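Local coordinates for protein 5-carboxyvanillate decarboxylase (Sphingomonas paucimobilis, PDB 4L6D) that probably removes the carboxyl group at position 5 of 5-carboxyvanillate to give vanillate, in a manganese-containing active site of the amidohydrolase fold, at residues I5-A10 / M293-Y298; G226-A231 / F267-S272. One frame throughout, in Å; residues are numbered along the deposited sequence.

Contact 1: residues I5-A10 / M293-Y298. With MN (manganese (II) ion), chain I; VNL (4-hydroxy-3-methoxybenzoate), chain J.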
ATOM      1  N   ILE A   5     -25.839  -8.597   2.147  1.00  4.88           N
ATOM      2  CA  ILE A   5     -25.733  -7.584   3.186  1.00  6.28           C
ATOM      3  C   ILE A   5     -24.516  -6.725   2.872  1.00  6.46           C
ATOM      4  O   ILE A   5     -23.383  -7.162   3.044  1.00  6.15           O
ATOM      5  CB  ILE A   5     -25.596  -8.237   4.589  1.00  6.14           C
ATOM      6  CG1 ILE A   5     -26.823  -9.103   4.910  1.00  6.53           C
ATOM      7  CG2 ILE A   5     -25.371  -7.163   5.658  1.00  6.06           C
ATOM      8  CD1 ILE A   5     -26.651  -9.938   6.180  1.00  6.14           C
ATOM      9  N   ALA A   6     -24.752  -5.509   2.384  1.00  5.23           N
ATOM     10  CA  ALA A   6     -23.664  -4.605   2.008  1.00  4.36           C
ATOM     11  C   ALA A   6     -23.086  -3.932   3.255  1.00  5.36           C
ATOM     12  O   ALA A   6     -23.835  -3.359   4.038  1.00  6.44           O
ATOM     13  CB  ALA A   6     -24.174  -3.561   1.018  1.00  4.47           C
ATOM     14  N   THR A   7     -21.776  -4.004   3.453  1.00  6.29           N
ATOM     15  CA  THR A   7     -21.211  -3.622   4.751  1.00  5.05           C
ATOM     16  C   THR A   7     -20.493  -2.277   4.888  1.00  6.31           C
ATOM     17  O   THR A   7     -20.010  -1.973   5.984  1.00  6.43           O
ATOM     18  CB  THR A   7     -20.264  -4.710   5.296  1.00  4.27           C
ATOM     19  OG1 THR A   7     -19.245  -4.998   4.321  1.00  5.89           O
ATOM     20  CG2 THR A   7     -21.042  -5.984   5.608  1.00  5.40           C
ATOM     21  N   GLU A   8     -20.418  -1.473   3.826  1.00  4.69           N
ATOM     22  CA  GLU A   8     -19.733  -0.177   3.935  1.00  3.93           C
ATOM     23  C   GLU A   8     -20.578   0.932   3.327  1.00  5.09           C
ATOM     24  O   GLU A   8     -20.145   1.639   2.413  1.00  5.43           O
ATOM     25  CB  GLU A   8     -18.347  -0.191   3.273  1.00  3.79           C
ATOM     26  CG  GLU A   8     -17.432   0.930   3.836  1.00  4.98           C
ATOM     27  CD  GLU A   8     -16.126   1.080   3.070  1.00  4.88           C
ATOM     28  OE1 GLU A   8     -15.300   0.137   3.096  1.00  5.09           O
ATOM     29  OE2 GLU A   8     -15.919   2.140   2.440  1.00  6.31           O
ATOM     30  N   GLU A   9     -21.786   1.091   3.855  1.00  4.26           N
ATOM     31  CA  GLU A   9     -22.783   1.897   3.183  1.00  4.46           C
ATOM     32  C   GLU A   9     -22.981   3.178   3.959  1.00  5.33           C
ATOM     33  O   GLU A   9     -23.510   3.176   5.063  1.00  6.36           O
ATOM     34  CB  GLU A   9     -24.075   1.088   3.002  1.00  5.77           C
ATOM     35  CG  GLU A   9     -23.783  -0.339   2.482  1.00  5.90           C
ATOM     36  CD  GLU A   9     -22.787  -0.335   1.328  1.00  4.86           C
ATOM     37  OE1 GLU A   9     -21.818  -1.143   1.348  1.00  4.81           O
ATOM     38  OE2 GLU A   9     -22.967   0.500   0.412  1.00  5.65           O
ATOM     39  N   ALA A  10     -22.516   4.268   3.366  1.00  5.14           N
ATOM     40  CA  ALA A  10     -22.444   5.559   4.034  1.00  4.81           C
ATOM     41  C   ALA A  10     -23.797   6.245   4.145  1.00  5.10           C
ATOM     42  O   ALA A  10     -24.643   6.139   3.254  1.00  7.12           O
ATOM     43  CB  ALA A  10     -21.469   6.462   3.284  1.00  5.34           C
ATOM     44  N   MET A 293     -16.076 -10.153   3.504  1.00  4.47           N
ATOM     45  CA  MET A 293     -17.466  -9.718   3.388  1.00  4.51           C
ATOM     46  C   MET A 293     -17.670  -8.846   2.169  1.00  6.30           C
ATOM     47  O   MET A 293     -16.772  -8.135   1.743  1.00  6.58           O
ATOM     48  CB  MET A 293     -17.867  -8.918   4.622  1.00  4.34           C
ATOM     49  CG  MET A 293     -17.943  -9.765   5.870  1.00  4.83           C
ATOM     50  SD  MET A 293     -18.269  -8.803   7.361  1.00  6.12           S
ATOM     51  CE  MET A 293     -16.666  -8.074   7.682  1.00  9.54           C
ATOM     52  N   TRP A 294     -18.878  -8.884   1.625  1.00  5.61           N
ATOM     53  CA  TRP A 294     -19.231  -8.035   0.501  1.00  4.59           C
ATOM     54  C   TRP A 294     -19.669  -6.640   0.960  1.00  4.77           C
ATOM     55  O   TRP A 294     -20.220  -6.467   2.053  1.00  5.31           O
ATOM     56  CB  TRP A 294     -20.329  -8.737  -0.304  1.00  4.09           C
ATOM     57  CG  TRP A 294     -20.859  -7.956  -1.463  1.00  4.73           C
ATOM     58  CD1 TRP A 294     -20.231  -7.712  -2.647  1.00  4.17           C
ATOM     59  CD2 TRP A 294     -22.137  -7.321  -1.539  1.00  4.33           C
ATOM     60  NE1 TRP A 294     -21.043  -6.951  -3.463  1.00  5.32           N
ATOM     61  CE2 TRP A 294     -22.225  -6.710  -2.804  1.00  4.42           C
ATOM     62  CE3 TRP A 294     -23.227  -7.223  -0.656  1.00  4.95           C
ATOM     63  CZ2 TRP A 294     -23.354  -6.003  -3.210  1.00  5.76           C
ATOM     64  CZ3 TRP A 294     -24.342  -6.519  -1.057  1.00  4.63           C
ATOM     65  CH2 TRP A 294     -24.400  -5.920  -2.327  1.00  4.85           C
ATOM     66  N   ALA A 295     -19.421  -5.643   0.112  1.00  5.27           N
ATOM     67  CA  ALA A 295     -19.889  -4.277   0.355  1.00  5.12           C
ATOM     68  C   ALA A 295     -20.068  -3.559  -0.977  1.00  5.76           C
ATOM     69  O   ALA A 295     -19.617  -4.057  -2.009  1.00  6.95           O
ATOM     70  CB  ALA A 295     -18.911  -3.505   1.244  1.00  6.43           C
ATOM     71  N   ILE A 296     -20.699  -2.384  -0.952  1.00  5.08           N
ATOM     72  CA  ILE A 296     -20.897  -1.589  -2.159  1.00  5.20           C
ATOM     73  C   ILE A 296     -20.086  -0.298  -2.120  1.00  7.24           C
ATOM     74  O   ILE A 296     -19.538   0.120  -3.145  1.00  7.01           O
ATOM     75  CB  ILE A 296     -22.382  -1.237  -2.376  1.00  6.40           C
ATOM     76  CG1 ILE A 296     -23.237  -2.505  -2.455  1.00  5.60           C
ATOM     77  CG2 ILE A 296     -22.544  -0.371  -3.629  1.00  5.26           C
ATOM     78  CD1 ILE A 296     -24.714  -2.224  -2.272  1.00  5.51           C
ATOM     79  N   ASP A 297     -20.007   0.323  -0.940  1.00  5.06           N
ATOM     80  CA  ASP A 297     -19.536   1.704  -0.795  1.00  6.83           C
ATOM     81  C   ASP A 297     -20.526   2.712  -1.405  1.00  7.57           C
ATOM     82  O   ASP A 297     -20.123   3.738  -1.958  1.00  7.19           O
ATOM     83  CB  ASP A 297     -18.123   1.905  -1.380  1.00  6.93           C
ATOM     84  CG  ASP A 297     -17.198   2.642  -0.434  1.00  8.52           C
ATOM     85  OD1 ASP A 297     -17.697   3.341   0.469  1.00  7.49           O
ATOM     86  OD2 ASP A 297     -15.964   2.531  -0.603  1.00  8.69           O
ATOM     87  N   TYR A 298     -21.822   2.420  -1.293  1.00  4.95           N
ATOM     88  CA  TYR A 298     -22.870   3.352  -1.693  1.00  5.24           C
ATOM     89  C   TYR A 298     -22.884   4.521  -0.685  1.00  4.89           C
ATOM     90  O   TYR A 298     -22.636   4.302   0.494  1.00  6.09           O
ATOM     91  CB  TYR A 298     -24.213   2.613  -1.687  1.00  6.36           C
ATOM     92  CG  TYR A 298     -25.374   3.467  -2.125  1.00  5.90           C
ATOM     93  CD1 TYR A 298     -25.719   3.560  -3.464  1.00  8.03           C
ATOM     94  CD2 TYR A 298     -26.115   4.202  -1.198  1.00  6.47           C
ATOM     95  CE1 TYR A 298     -26.772   4.348  -3.875  1.00  7.98           C
ATOM     96  CE2 TYR A 298     -27.167   4.994  -1.600  1.00  6.99           C
ATOM     97  CZ  TYR A 298     -27.499   5.058  -2.942  1.00  7.87           C
ATOM     98  OH  TYR A 298     -28.541   5.847  -3.371  1.00  8.56           O
TER
HETATM   99 MN    MN I 401     -16.733   4.146   2.152  1.00  5.68          MN
HETATM  100  C1  VNL J 402     -15.517   8.656  -1.429  1.00  9.41           C
HETATM  101  CO1 VNL J 402     -15.593   7.279  -1.677  1.00  9.82           C
HETATM  102  CO2 VNL J 402     -15.715   9.177  -0.135  1.00 10.71           C
HETATM  103  CM1 VNL J 402     -15.880   6.385  -0.629  1.00 12.26           C
HETATM  104  CM2 VNL J 402     -15.986   8.309   0.920  1.00 10.80           C
HETATM  105  OM  VNL J 402     -16.192   8.721   2.211  1.00 11.71           O
HETATM  106  CZ  VNL J 402     -16.078   6.868   0.665  1.00 10.37           C
HETATM  107  CC  VNL J 402     -15.249   9.597  -2.574  1.00 11.63           C
HETATM  108  CV  VNL J 402     -16.107  10.118   2.548  1.00  8.34           C
HETATM  109  O1  VNL J 402     -15.364   9.205  -3.767  1.00 12.91           O
HETATM  110  O2  VNL J 402     -14.976  10.793  -2.311  1.00 11.49           O
HETATM  111  O3  VNL J 402     -16.668   6.128   1.651  1.00 11.87           O
HETATM  112  O   HOH W   1     -21.326  -8.892   3.394  1.00  5.32           O
HETATM  113  O   HOH W   2     -18.726   4.077   3.064  1.00  6.18           O
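E9 drives its carboxylate into the backbone of I296, D297 and Y298, where the first strand of the barrel meets the loop that follows the last one. The chain bends at chi2 (-46°), which carries CD back toward that loop. OE1 takes I296 N at 2.8 Å, D297 N and, from its own segment, E8 N. OE2 receives Y298 N at 2.8 Å, on the syn side and somewhat out of the carboxylate plane. Four N-H groups thus fix this buried group in position and rotation. Packing is close on the same side: A6 CB sits against W294 CZ3 at 3.6 Å and also meets I296 CD1. At T7 the hydroxyl OG1 reaches W294 O at 2.9 Å from well above the carbonyl plane, while T7 N approaches that oxygen in the plane.

At the other side, toward the pocket, protein packing gives way to metal, ligand and water. E8 OE2 (2.2 Å) and D297 OD1 (2.1 Å) bind manganese together with H174. Water 2, which also donates to E8 O, and the phenolic O3 of vanillate, 2.0 Å from the metal, are further ligands. The side chains of E8 and D297 lie side by side, pointing the same way, with their carboxylate planes 79° apart, and E8 OE2 comes within 2.9 Å of D297 OD1. Y172 and S272 hold E8 OE1, and H227 holds D297 OD2. The shared cation would offset the repulsion of two acceptor oxygens this close, and its bond to O3 would polarise the phenolic oxygen of the bound aromatic.

Contact 2: residues G226-A231 / F267-S272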
ATOM      1  N   GLY A 226     -12.183  -2.185   4.831  1.00  5.65           N
ATOM      2  CA  GLY A 226     -12.755  -2.223   3.500  1.00  5.57           C
ATOM      3  C   GLY A 226     -11.701  -2.251   2.405  1.00  4.08           C
ATOM      4  O   GLY A 226     -10.504  -2.393   2.676  1.00  4.36           O
ATOM      5  N   HIS A 227     -12.158  -2.147   1.161  1.00  3.70           N
ATOM      6  CA  HIS A 227     -11.254  -2.031   0.013  1.00  5.30           C
ATOM      7  C   HIS A 227     -10.258  -3.171  -0.022  1.00  5.95           C
ATOM      8  O   HIS A 227      -9.043  -2.971  -0.157  1.00  4.76           O
ATOM      9  CB  HIS A 227     -10.620  -0.636   0.024  1.00  5.37           C
ATOM     10  CG  HIS A 227     -11.627   0.403   0.384  1.00  4.68           C
ATOM     11  ND1 HIS A 227     -11.633   1.042   1.605  1.00  5.15           N
ATOM     12  CD2 HIS A 227     -12.765   0.787  -0.249  1.00  5.23           C
ATOM     13  CE1 HIS A 227     -12.707   1.809   1.689  1.00  5.24           C
ATOM     14  NE2 HIS A 227     -13.406   1.676   0.575  1.00  6.31           N
ATOM     15  N   MET A 228     -10.827  -4.372   0.095  1.00  4.24           N
ATOM     16  CA  MET A 228     -10.083  -5.629   0.116  1.00  4.88           C
ATOM     17  C   MET A 228      -8.963  -5.583   1.150  1.00  5.52           C
ATOM     18  O   MET A 228      -7.828  -5.979   0.891  1.00  5.39           O
ATOM     19  CB  MET A 228      -9.575  -5.986  -1.291  1.00  5.68           C
ATOM     20  CG  MET A 228      -9.498  -7.498  -1.556  1.00  5.40           C
ATOM     21  SD  MET A 228     -11.079  -8.389  -1.441  1.00  5.61           S
ATOM     22  CE  MET A 228     -11.816  -7.925  -3.000  1.00  6.73           C
ATOM     23  N   GLY A 229      -9.310  -5.094   2.333  1.00  5.27           N
ATOM     24  CA  GLY A 229      -8.391  -5.047   3.453  1.00  5.04           C
ATOM     25  C   GLY A 229      -7.310  -3.995   3.321  1.00  4.89           C
ATOM     26  O   GLY A 229      -6.263  -4.114   3.962  1.00  5.09           O
ATOM     27  N   GLU A 230      -7.574  -2.968   2.505  1.00  5.12           N
ATOM     28  CA  GLU A 230      -6.601  -1.900   2.247  1.00  5.21           C
ATOM     29  C   GLU A 230      -5.250  -2.473   1.830  1.00  4.10           C
ATOM     30  O   GLU A 230      -4.198  -1.925   2.156  1.00  5.01           O
ATOM     31  CB  GLU A 230      -6.471  -0.936   3.447  1.00  4.19           C
ATOM     32  CG  GLU A 230      -7.808  -0.451   4.018  1.00  4.01           C
ATOM     33  CD  GLU A 230      -8.579   0.471   3.082  1.00  5.17           C
ATOM     34  OE1 GLU A 230      -8.076   0.792   1.987  1.00  5.77           O
ATOM     35  OE2 GLU A 230      -9.702   0.866   3.453  1.00  5.55           O
ATOM     36  N   ALA A 231      -5.330  -3.587   1.100  1.00  3.88           N
ATOM     37  CA  ALA A 231      -4.190  -4.329   0.536  1.00  3.71           C
ATOM     38  C   ALA A 231      -3.289  -5.041   1.531  1.00  4.35           C
ATOM     39  O   ALA A 231      -2.351  -5.721   1.120  1.00  4.18           O
ATOM     40  CB  ALA A 231      -3.356  -3.466  -0.436  1.00  5.92           C
ATOM     41  N   PHE A 267      -8.721  -9.467  12.401  1.00  4.68           N
ATOM     42  CA  PHE A 267      -9.312  -8.666  11.330  1.00  3.87           C
ATOM     43  C   PHE A 267     -10.205  -9.488  10.417  1.00  3.81           C
ATOM     44  O   PHE A 267     -10.029 -10.699  10.274  1.00  4.63           O
ATOM     45  CB  PHE A 267      -8.234  -8.027  10.442  1.00  4.18           C
ATOM     46  CG  PHE A 267      -7.418  -6.958  11.118  1.00  5.43           C
ATOM     47  CD1 PHE A 267      -6.512  -7.276  12.104  1.00  5.77           C
ATOM     48  CD2 PHE A 267      -7.513  -5.644  10.698  1.00  4.90           C
ATOM     49  CE1 PHE A 267      -5.733  -6.285  12.707  1.00  6.30           C
ATOM     50  CE2 PHE A 267      -6.735  -4.647  11.285  1.00  5.30           C
ATOM     51  CZ  PHE A 267      -5.851  -4.970  12.293  1.00  5.62           C
ATOM     52  N   ALA A 268     -11.143  -8.787   9.785  1.00  4.59           N
ATOM     53  CA  ALA A 268     -11.852  -9.290   8.613  1.00  4.91           C
ATOM     54  C   ALA A 268     -11.871  -8.141   7.614  1.00  4.01           C
ATOM     55  O   ALA A 268     -11.587  -6.987   7.973  1.00  5.62           O
ATOM     56  CB  ALA A 268     -13.285  -9.731   8.968  1.00  5.75           C
ATOM     57  N   ILE A 269     -12.188  -8.452   6.364  1.00  4.46           N
ATOM     58  CA  ILE A 269     -12.136  -7.456   5.299  1.00  3.56           C
ATOM     59  C   ILE A 269     -13.440  -7.402   4.527  1.00  4.11           C
ATOM     60  O   ILE A 269     -14.246  -8.330   4.586  1.00  4.68           O
ATOM     61  CB  ILE A 269     -10.954  -7.699   4.310  1.00  4.46           C
ATOM     62  CG1 ILE A 269     -11.198  -8.924   3.418  1.00  3.43           C
ATOM     63  CG2 ILE A 269      -9.650  -7.873   5.073  1.00  5.94           C
ATOM     64  CD1 ILE A 269     -10.238  -8.991   2.235  1.00  4.22           C
ATOM     65  N   THR A 270     -13.641  -6.303   3.806  1.00  3.87           N
ATOM     66  CA  THR A 270     -14.743  -6.219   2.851  1.00  4.20           C
ATOM     67  C   THR A 270     -14.239  -5.886   1.464  1.00  3.52           C
ATOM     68  O   THR A 270     -13.103  -5.434   1.295  1.00  4.24           O
ATOM     69  CB  THR A 270     -15.841  -5.206   3.242  1.00  4.48           C
ATOM     70  OG1 THR A 270     -15.506  -3.909   2.730  1.00  4.08           O
ATOM     71  CG2 THR A 270     -16.051  -5.147   4.763  1.00  5.18           C
ATOM     72  N   THR A 271     -15.108  -6.098   0.481  1.00  3.75           N
ATOM     73  CA  THR A 271     -14.769  -5.899  -0.925  1.00  3.54           C
ATOM     74  C   THR A 271     -15.141  -4.517  -1.457  1.00  4.92           C
ATOM     75  O   THR A 271     -15.119  -4.319  -2.665  1.00  5.24           O
ATOM     76  CB  THR A 271     -15.484  -6.942  -1.808  1.00  5.21           C
ATOM     77  OG1 THR A 271     -16.896  -6.727  -1.739  1.00  5.10           O
ATOM     78  CG2 THR A 271     -15.174  -8.372  -1.323  1.00  5.24           C
ATOM     79  N   SER A 272     -15.500  -3.579  -0.579  1.00  5.08           N
ATOM     80  CA  SER A 272     -15.902  -2.244  -1.045  1.00  5.04           C
ATOM     81  C   SER A 272     -14.891  -1.668  -2.024  1.00  5.89           C
ATOM     82  O   SER A 272     -13.692  -1.646  -1.755  1.00  5.32           O
ATOM     83  CB  SER A 272     -16.059  -1.284   0.132  1.00  4.60           C
ATOM     84  OG  SER A 272     -14.899  -1.311   0.943  1.00  5.17           O
TER
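A left-handed helical turn, H227 to E230, follows strand 223-225 of the (beta/alpha)8 barrel and rests against the C-terminal end of the neighbouring parallel strand, 267-270. Two successive N-H groups of the turn bind the strand end. H227 N donates to S272 OG at 2.9 Å (153° at the hydrogen), and M228 N donates to T270 O at 2.8 Å. A C-H...O contact accompanies them, with H227 CA 3.0 Å from S272 O.

The serine hydroxyl also lies over one face of the H227 imidazole, displaced toward the rim, with CD2 3.2 Å from OG. Its further hydrogen bond to E8 ties the turn to a manganese ligand. Through its hydrogen bond to D297 OD2, H227 is a second-shell residue of the metal site.

On the far side of the backbone from the histidine, the contact is apolar. M228 leaves CA pointing away from the strand, but bends at chi2 (61°) and again at chi3, so that SD comes to 3.8 Å from I269 CD1 and CE packs on T271 CG2. G229 brings its backbone in close, its CA 3.5 Å from I269 CG2. Helix 277-287 adds S283 beside M228 and I269, whereas F234 and R238 of the second subunit pack on M228 and H227, placing the turn near the dimer interface.

The imidazole is steadied from within its own segment: H227 ND1 donates to E230 OE2 at 2.7 Å, almost straight at 176°, with the acceptor lying in the ring plane.

How the contacts relate
Contact 1 supplies two of the manganese ligands and contact 2 supplies second-shell partners; their centres are 11 Å apart and both belong to the C-terminal end of the same barrel sheet. E8 joins them most directly: its OE1 is 2.6 Å from S272 OG, a probable hydrogen bond, while its OE2 packs 3.2 Å from H227 NE2. The H227 side chain lies about 4 Å from manganese and about 5 Å from vanillate at nearest atoms, so H227 lies close beside the site. Farther from the metal, M293 N meets I269 O at 2.8 Å, a probable backbone bond between the seventh and eighth strands, and T7 OG1 packs 3.2 Å from T270 CG2.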